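PDB 6UXD: CT021, which is of unknown function but belongs to a chlamydial protein family grouped with the lipoprotein carrier LolA and the lipoprotein receptor LolB. Local coordinates for residues P123-K128 / N170-F175. Residues are numbered along the deposited sequence; the frame is centred on the assembly and turned at random.
Sequences PSHLIK and NILIYF
An ST turn in the loop that follows strand 118-122 rests on one face of an antiparallel sheet, where Tyr174 of strand 170-176 rises to meet it. In the turn, OG of Ser124, anti to its own backbone N (chi1 175°), accepts an almost straight hydrogen bond from Leu126 N at 3.2 Å. Tyr174 supplies most of the strand's side of the contact. Its CB points toward the loop, and CG lies anti to the carbonyl carbon (chi1 -60°), so the ring leans out tip to tip with Leu126. The CD2 methyl of Leu126 lies nearer to CE1 than to CD1 and comes closest to Tyr174 CZ, at 3.5 Å. Leu126 CD2 makes a CH-pi contact over one face of the Tyr174 ring, 3.7 Å from its centroid and displaced toward the rim. On the other branch, Tyr174 CE2 meets Leu126 CG at 3.6 Å and, at the ring edge, Ser124 OG at 3.7 Å. At the tip, Tyr174 OH accepts a hydrogen bond from His125 N at 3.0 Å, moderately bent at 152°, the donor near the ring plane; neighbouring amides thus serve Tyr174 OH and Ser124 OG. Trp186 of the adjoining strand meets both Leu126 and the Tyr174 ring, and Ile148 touches the same two side chains. Two residues back on the strand, Leu172 comes up on the same side of the sheet and crosses His125 at about a right angle. Leu172 CD2 touches His125 CB at 3.9 Å and lies obliquely to the imidazole, over whose centre sits Pro123 O, 4.3 Å above the plane.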
# COMPACT_ATOMS: atom_id res chain seq x y z
N PRO A 123 -9.00 14.44 -13.82
CA PRO A 123 -9.51 15.46 -12.89
C PRO A 123 -9.89 14.87 -11.55
O PRO A 123 -10.29 13.70 -11.45
CB PRO A 123 -10.75 16.02 -13.61
CG PRO A 123 -10.76 15.44 -14.96
CD PRO A 123 -9.95 14.18 -14.91
N SER A 124 -9.81 15.71 -10.50
CA SER A 124 -10.26 15.30 -9.18
C SER A 124 -11.78 15.15 -9.10
O SER A 124 -12.53 15.99 -9.59
CB SER A 124 -9.83 16.33 -8.12
OG SER A 124 -10.39 15.99 -6.86
N HIS A 125 -12.23 14.09 -8.45
CA HIS A 125 -13.64 13.95 -8.12
C HIS A 125 -13.85 13.83 -6.61
O HIS A 125 -14.80 13.20 -6.16
CB HIS A 125 -14.24 12.75 -8.85
CG HIS A 125 -14.44 12.98 -10.32
ND1 HIS A 125 -14.83 14.21 -10.83
CD2 HIS A 125 -14.29 12.16 -11.39
CE1 HIS A 125 -14.91 14.12 -12.15
NE2 HIS A 125 -14.60 12.89 -12.51
N LEU A 126 -12.95 14.41 -5.80
CA LEU A 126 -13.10 14.32 -4.35
C LEU A 126 -14.42 14.92 -3.87
O LEU A 126 -14.99 14.46 -2.88
CB LEU A 126 -11.92 15.00 -3.63
CG LEU A 126 -10.55 14.33 -3.79
CD1 LEU A 126 -9.47 15.20 -3.22
CD2 LEU A 126 -10.50 12.97 -3.12
N ILE A 127 -14.93 15.94 -4.58
CA ILE A 127 -16.20 16.58 -4.28
C ILE A 127 -17.05 16.60 -5.55
O ILE A 127 -16.57 16.98 -6.62
CB ILE A 127 -16.00 18.02 -3.75
CG1 ILE A 127 -15.22 17.99 -2.44
CG2 ILE A 127 -17.35 18.70 -3.52
CD1 ILE A 127 -14.93 19.34 -1.84
N LYS A 128 -18.31 16.21 -5.41
CA LYS A 128 -19.32 16.33 -6.46
C LYS A 128 -20.17 17.58 -6.23
O LYS A 128 -20.81 17.75 -5.18
CB LYS A 128 -20.18 15.06 -6.48
CG LYS A 128 -21.26 15.03 -7.57
N ASN A 170 -13.94 1.13 -12.48
CA ASN A 170 -13.09 2.31 -12.55
C ASN A 170 -12.47 2.62 -11.19
O ASN A 170 -13.08 2.41 -10.13
CB ASN A 170 -13.89 3.51 -13.07
CG ASN A 170 -14.34 3.34 -14.51
OD1 ASN A 170 -15.53 3.48 -14.81
ND2 ASN A 170 -13.40 3.05 -15.39
N ILE A 171 -11.24 3.11 -11.22
CA ILE A 171 -10.45 3.41 -10.03
C ILE A 171 -9.92 4.83 -10.15
O ILE A 171 -9.53 5.27 -11.24
CB ILE A 171 -9.28 2.43 -9.85
CG1 ILE A 171 -9.78 0.99 -9.85
CG2 ILE A 171 -8.55 2.70 -8.53
CD1 ILE A 171 -8.68 -0.04 -9.82
N LEU A 172 -9.92 5.55 -9.04
CA LEU A 172 -9.34 6.89 -9.01
C LEU A 172 -8.37 6.93 -7.84
O LEU A 172 -8.75 6.63 -6.70
CB LEU A 172 -10.44 7.95 -8.92
CG LEU A 172 -10.10 9.35 -9.42
CD1 LEU A 172 -9.36 9.40 -10.75
CD2 LEU A 172 -11.38 10.16 -9.51
N ILE A 173 -7.12 7.26 -8.13
CA ILE A 173 -6.04 7.20 -7.15
C ILE A 173 -5.40 8.58 -7.07
O ILE A 173 -5.10 9.19 -8.10
CB ILE A 173 -4.97 6.15 -7.52
CG1 ILE A 173 -5.65 4.85 -7.94
CG2 ILE A 173 -4.04 5.89 -6.34
CD1 ILE A 173 -4.73 3.63 -8.03
N TYR A 174 -5.16 9.05 -5.84
CA TYR A 174 -4.60 10.37 -5.64
C TYR A 174 -3.19 10.23 -5.07
O TYR A 174 -2.96 9.45 -4.15
CB TYR A 174 -5.49 11.22 -4.71
CG TYR A 174 -6.89 11.45 -5.24
CD1 TYR A 174 -7.86 10.47 -5.15
CD2 TYR A 174 -7.24 12.65 -5.84
CE1 TYR A 174 -9.16 10.68 -5.64
CE2 TYR A 174 -8.52 12.88 -6.33
CZ TYR A 174 -9.47 11.89 -6.24
OH TYR A 174 -10.71 12.17 -6.75
N PHE A 175 -2.25 10.98 -5.64
CA PHE A 175 -0.88 11.02 -5.17
C PHE A 175 -0.49 12.46 -4.88
O PHE A 175 -0.94 13.39 -5.56
CB PHE A 175 0.12 10.43 -6.19
CG PHE A 175 -0.03 8.96 -6.40
CD1 PHE A 175 0.59 8.06 -5.56
CD2 PHE A 175 -0.78 8.47 -7.46
CE1 PHE A 175 0.47 6.68 -5.77
CE2 PHE A 175 -0.91 7.10 -7.67
CZ PHE A 175 -0.29 6.21 -6.82